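Cell division control protein Cdc48 (Mycobacterium smegmatis, PDB 5E7P) probably binds and hydrolyses ATP through two P-loop AAA modules, each of which can hold ADP. Local coordinates at residues Ser20-Thr25 with Ala704-Ile709; His43-Ala48 with Val77-Ala82. All coordinates share one frame; numbering follows the deposited sequence.

Interaction 1: Ser20-Thr25 with Ala704-Ile709; sequences SHLRLT and AMRRSI
Leu22 and Met705 meet where the first strand of the Cdc48-type N-terminal domain, a double-psi beta-barrel family, faces the C-terminal end of helix 690-707 in the AAA+ lid region. The apolar part comes first. The two side chains cross at about a right angle: Leu22 CD1 touches Met705 CE at 3.9 Å, while Leu22 CD2 lies 4.0 Å from Met705 CB. The methionine chain is bent twice (chi2 and chi3 both -71°), which sets its terminal methyl against both leucines of the strand, since Leu24 CD2 is 4.2 Å from Met705 CE. Past the helix, Ile709 adds a lighter touch, its CD1 4.3 Å from Arg23 O. Glu45 and Val46 of helix 44-50 also pack on Met705.

The polar part lies nearer the surface and is looser. Arg706, extended from CG to NE, carries its guanidinium to the start of the strand, and its NH2 comes within 4.3 Å of His21 NE2. Any charge on the histidine would probably be disfavoured there. Over one face of the His21 ring, offset toward the rim, sits Arg706 NH1, which is also 3.4 Å from His21 O.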
loop_
_atom_site.group_PDB
_atom_site.type_symbol
_atom_site.label_atom_id
_atom_site.label_comp_id
_atom_site.label_asym_id
_atom_site.label_seq_id
_atom_site.Cartn_x
_atom_site.Cartn_y
_atom_site.Cartn_z
ATOM N N SER A 20 5.484 -19.209 -13.727
ATOM C CA SER A 20 6.179 -20.288 -13.034
ATOM C C SER A 20 5.225 -21.058 -12.121
ATOM O O SER A 20 4.241 -20.508 -11.637
ATOM C CB SER A 20 7.360 -19.740 -12.234
ATOM O OG SER A 20 6.919 -18.827 -11.246
ATOM N N HIS A 21 5.523 -22.333 -11.891
ATOM C CA HIS A 21 4.644 -23.193 -11.109
ATOM C C HIS A 21 5.377 -24.442 -10.630
ATOM O O HIS A 21 6.364 -24.863 -11.232
ATOM C CB HIS A 21 3.433 -23.609 -11.946
ATOM C CG HIS A 21 3.791 -24.419 -13.151
ATOM N ND1 HIS A 21 4.201 -23.847 -14.336
ATOM C CD2 HIS A 21 3.827 -25.758 -13.346
ATOM C CE1 HIS A 21 4.464 -24.800 -15.213
ATOM N NE2 HIS A 21 4.244 -25.969 -14.638
ATOM N N LEU A 22 4.884 -25.034 -9.548
ATOM C CA LEU A 22 5.469 -26.252 -9.004
ATOM C C LEU A 22 4.390 -27.160 -8.439
ATOM O O LEU A 22 3.394 -26.689 -7.889
ATOM C CB LEU A 22 6.469 -25.921 -7.898
ATOM C CG LEU A 22 7.797 -25.285 -8.300
ATOM C CD1 LEU A 22 8.526 -24.786 -7.069
ATOM C CD2 LEU A 22 8.643 -26.295 -9.061
ATOM N N ARG A 23 4.586 -28.466 -8.586
ATOM C CA ARG A 23 3.730 -29.431 -7.919
ATOM C C ARG A 23 4.362 -29.785 -6.582
ATOM O O ARG A 23 5.530 -30.168 -6.525
ATOM C CB ARG A 23 3.558 -30.690 -8.765
ATOM C CG ARG A 23 2.572 -31.693 -8.183
ATOM C CD ARG A 23 2.823 -33.094 -8.718
ATOM N NE ARG A 23 2.759 -33.147 -10.176
ATOM C CZ ARG A 23 3.157 -34.185 -10.906
ATOM N NH1 ARG A 23 3.658 -35.262 -10.313
ATOM N NH2 ARG A 23 3.062 -34.143 -12.229
ATOM N N LEU A 24 3.597 -29.645 -5.507
ATOM C CA LEU A 24 4.095 -29.970 -4.179
ATOM C C LEU A 24 3.158 -30.943 -3.477
ATOM O O LEU A 24 2.055 -31.209 -3.952
ATOM C CB LEU A 24 4.247 -28.703 -3.333
ATOM C CG LEU A 24 5.210 -27.624 -3.832
ATOM C CD1 LEU A 24 5.237 -26.459 -2.862
ATOM C CD2 LEU A 24 6.605 -28.193 -4.018
ATOM N N THR A 25 3.612 -31.473 -2.346
ATOM C CA THR A 25 2.772 -32.312 -1.503
ATOM C C THR A 25 2.078 -31.430 -0.471
ATOM O O THR A 25 2.721 -30.624 0.203
ATOM C CB THR A 25 3.594 -33.398 -0.783
ATOM O OG1 THR A 25 4.440 -34.066 -1.728
ATOM C CG2 THR A 25 2.676 -34.413 -0.118
ATOM N N ALA A 704 16.667 -26.651 -9.755
ATOM C CA ALA A 704 16.893 -27.674 -8.740
ATOM C C ALA A 704 15.597 -28.359 -8.311
ATOM O O ALA A 704 15.568 -29.572 -8.110
ATOM C CB ALA A 704 17.598 -27.076 -7.540
ATOM N N MET A 705 14.531 -27.577 -8.168
ATOM C CA MET A 705 13.235 -28.117 -7.767
ATOM C C MET A 705 12.682 -29.075 -8.820
ATOM O O MET A 705 12.135 -30.126 -8.486
ATOM C CB MET A 705 12.230 -26.988 -7.504
ATOM C CG MET A 705 12.582 -26.091 -6.324
ATOM S SD MET A 705 12.384 -26.900 -4.726
ATOM C CE MET A 705 10.601 -27.018 -4.610
ATOM N N ARG A 706 12.830 -28.709 -10.090
ATOM C CA ARG A 706 12.351 -29.551 -11.183
ATOM C C ARG A 706 13.207 -30.807 -11.346
ATOM O O ARG A 706 12.691 -31.882 -11.660
ATOM C CB ARG A 706 12.308 -28.775 -12.502
ATOM C CG ARG A 706 11.315 -27.625 -12.536
ATOM C CD ARG A 706 11.037 -27.201 -13.969
ATOM N NE ARG A 706 10.322 -25.928 -14.055
ATOM C CZ ARG A 706 9.021 -25.782 -13.828
ATOM N NH1 ARG A 706 8.461 -24.586 -13.939
ATOM N NH2 ARG A 706 8.280 -26.828 -13.488
ATOM N N ARG A 707 14.513 -30.662 -11.135
ATOM C CA ARG A 707 15.439 -31.783 -11.256
ATOM C C ARG A 707 15.108 -32.888 -10.259
ATOM O O ARG A 707 14.847 -34.026 -10.643
ATOM C CB ARG A 707 16.886 -31.320 -11.067
ATOM C CG ARG A 707 17.889 -32.462 -11.052
ATOM C CD ARG A 707 19.316 -31.970 -10.873
ATOM N NE ARG A 707 19.436 -31.013 -9.779
ATOM C CZ ARG A 707 19.392 -31.334 -8.489
ATOM N NH1 ARG A 707 19.218 -32.597 -8.119
ATOM N NH2 ARG A 707 19.514 -30.389 -7.567
ATOM N N SER A 708 15.118 -32.543 -8.977
ATOM C CA SER A 708 14.735 -33.484 -7.933
ATOM C C SER A 708 14.079 -32.756 -6.768
ATOM O O SER A 708 14.704 -31.915 -6.123
ATOM C CB SER A 708 15.947 -34.274 -7.442
ATOM O OG SER A 708 15.576 -35.175 -6.414
ATOM N N ILE A 709 12.816 -33.083 -6.507
ATOM C CA ILE A 709 12.050 -32.440 -5.446
ATOM C C ILE A 709 12.609 -32.747 -4.056
ATOM O O ILE A 709 12.715 -31.858 -3.209
ATOM C CB ILE A 709 10.557 -32.834 -5.523
ATOM C CG1 ILE A 709 9.849 -32.008 -6.597
ATOM C CG2 ILE A 709 9.866 -32.628 -4.185
ATOM C CD1 ILE A 709 9.804 -30.525 -6.293
#

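Interaction 2: His43-Ala48 with Val77-Ala82; sequences HPEVLA and VPAGTA
His43 lies against Ala79 where a type I beta turn, Pro78 to Thr81, abuts the start of helix 44-50 in the Cdc48 N-terminal domain. This is the tight part. Ala79 CB sits over one face of the imidazole, 4.0 Å from the ring centroid of His43, in a CH-pi contact; Pro44 CD lies over the opposite face. CG of His43 is anti to its backbone N (chi1 -165°), and the ring turns back over the first turn of the helix. There His43 ND1 accepts from Glu45 N at 3.0 Å in a nearly straight bond (166°), with the donor close to the ring plane. This N-cap fixes the ring's rotation and leaves CD2 of His43 edge-on to Val77 O at 3.2 Å. Further along the helix, Val46 CG2 reaches Ala79 O, also at 3.2 Å. A water belongs to this packed interior: it accepts from His43 N and donates to Ala79 O, joining the residue before the helix to the turn.

The looser side is at the exposed Pro78, with partly exposed Val77 beside it. Here the contact thins, and the CB bond of Pro78 is directed away from the helix segment.

Around this pair, Met705 of helix 690-707 packs on Val46 and Ala79, Leu22 and Leu24 of strand 22-28 lie against Val46, and Pro671 touches His43 and Glu45.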
loop_
_atom_site.group_PDB
_atom_site.type_symbol
_atom_site.label_atom_id
_atom_site.label_comp_id
_atom_site.label_asym_id
_atom_site.label_seq_id
_atom_site.Cartn_x
_atom_site.Cartn_y
_atom_site.Cartn_z
ATOM N N HIS A 43 8.292 -23.493 1.678
ATOM C CA HIS A 43 9.731 -23.412 1.876
ATOM C C HIS A 43 10.261 -22.206 1.108
ATOM O O HIS A 43 9.746 -21.874 0.041
ATOM C CB HIS A 43 10.401 -24.693 1.378
ATOM C CG HIS A 43 11.815 -24.858 1.840
ATOM N ND1 HIS A 43 12.880 -24.248 1.215
ATOM C CD2 HIS A 43 12.340 -25.566 2.870
ATOM C CE1 HIS A 43 13.999 -24.571 1.838
ATOM N NE2 HIS A 43 13.698 -25.369 2.845
ATOM N N PRO A 44 11.280 -21.531 1.657
ATOM C CA PRO A 44 11.874 -20.367 0.989
ATOM C C PRO A 44 12.378 -20.673 -0.422
ATOM O O PRO A 44 12.364 -19.789 -1.280
ATOM C CB PRO A 44 13.049 -20.011 1.899
ATOM C CG PRO A 44 12.618 -20.472 3.247
ATOM C CD PRO A 44 11.818 -21.721 3.016
ATOM N N GLU A 45 12.818 -21.906 -0.656
ATOM C CA GLU A 45 13.297 -22.292 -1.978
ATOM C C GLU A 45 12.163 -22.269 -3.002
ATOM O O GLU A 45 12.381 -21.961 -4.175
ATOM C CB GLU A 45 13.958 -23.669 -1.946
ATOM C CG GLU A 45 14.567 -24.072 -3.276
ATOM C CD GLU A 45 15.375 -25.346 -3.191
ATOM O OE1 GLU A 45 15.466 -25.929 -2.090
ATOM O OE2 GLU A 45 15.925 -25.760 -4.231
ATOM N N VAL A 46 10.955 -22.589 -2.550
ATOM C CA VAL A 46 9.774 -22.506 -3.402
ATOM C C VAL A 46 9.497 -21.050 -3.766
ATOM O O VAL A 46 9.228 -20.730 -4.923
ATOM C CB VAL A 46 8.536 -23.115 -2.717
ATOM C CG1 VAL A 46 7.300 -22.941 -3.589
ATOM C CG2 VAL A 46 8.773 -24.583 -2.412
ATOM N N LEU A 47 9.577 -20.174 -2.767
ATOM C CA LEU A 47 9.390 -18.743 -2.976
ATOM C C LEU A 47 10.403 -18.210 -3.982
ATOM O O LEU A 47 10.069 -17.402 -4.848
ATOM C CB LEU A 47 9.522 -17.985 -1.654
ATOM C CG LEU A 47 8.503 -18.291 -0.555
ATOM C CD1 LEU A 47 8.813 -17.477 0.696
ATOM C CD2 LEU A 47 7.086 -18.018 -1.036
ATOM N N ALA A 48 11.641 -18.675 -3.864
ATOM C CA ALA A 48 12.701 -18.267 -4.777
ATOM C C ALA A 48 12.463 -18.818 -6.186
ATOM O O ALA A 48 12.620 -18.104 -7.175
ATOM C CB ALA A 48 14.053 -18.712 -4.245
ATOM N N VAL A 77 10.256 -28.571 7.603
ATOM C CA VAL A 77 9.404 -28.680 6.424
ATOM C C VAL A 77 10.245 -28.666 5.153
ATOM O O VAL A 77 10.779 -27.625 4.765
ATOM C CB VAL A 77 8.362 -27.549 6.363
ATOM C CG1 VAL A 77 7.446 -27.737 5.160
ATOM C CG2 VAL A 77 7.557 -27.500 7.651
ATOM N N PRO A 78 10.367 -29.833 4.503
ATOM C CA PRO A 78 11.161 -29.984 3.279
ATOM C C PRO A 78 10.616 -29.127 2.143
ATOM O O PRO A 78 9.435 -28.784 2.150
ATOM C CB PRO A 78 11.009 -31.473 2.945
ATOM C CG PRO A 78 9.755 -31.897 3.635
ATOM C CD PRO A 78 9.712 -31.092 4.894
ATOM N N ALA A 79 11.475 -28.798 1.182
ATOM C CA ALA A 79 11.115 -27.904 0.083
ATOM C C ALA A 79 9.942 -28.406 -0.759
ATOM O O ALA A 79 9.229 -27.614 -1.372
ATOM C CB ALA A 79 12.329 -27.635 -0.800
ATOM N N GLY A 80 9.741 -29.720 -0.782
ATOM C CA GLY A 80 8.688 -30.310 -1.588
ATOM C C GLY A 80 7.345 -30.397 -0.887
ATOM O O GLY A 80 6.422 -31.043 -1.381
ATOM N N THR A 81 7.227 -29.744 0.264
ATOM C CA THR A 81 5.997 -29.806 1.046
ATOM C C THR A 81 5.373 -28.431 1.290
ATOM O O THR A 81 6.052 -27.486 1.696
ATOM C CB THR A 81 6.227 -30.506 2.402
ATOM O OG1 THR A 81 6.603 -31.871 2.181
ATOM C CG2 THR A 81 4.961 -30.468 3.246
ATOM N N ALA A 82 4.072 -28.328 1.033
ATOM C CA ALA A 82 3.315 -27.128 1.351
ATOM C C ALA A 82 2.345 -27.427 2.488
ATOM O O ALA A 82 1.702 -28.475 2.501
ATOM C CB ALA A 82 2.564 -26.640 0.133
HETATM O O HOH W 1 7.459 -26.013 0.277
#

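Overall arrangement
Interaction 1 and interaction 2 have centres about 9 Å apart and share one mixed sheet, in which strand 22-28 runs parallel to its neighbour 81-84. Backbone pairing joins them directly: Thr25 N with Gly80 O and Thr25 O with Ala82 N are probable hydrogen bonds. Met705 CE also packs against Ala79 O, and Ile709 CG2 against Gly80 CA. Along the chain, interaction 2 is local to the N-terminal domain and nested inside the long loop closed by interaction 1, whose segments are 679 residues apart. Interaction 1 joins the N-terminal domain to the lid region, away from both ADP sites, while interaction 2, through Val46 and Ala79, shapes the surface on which Met705 packs.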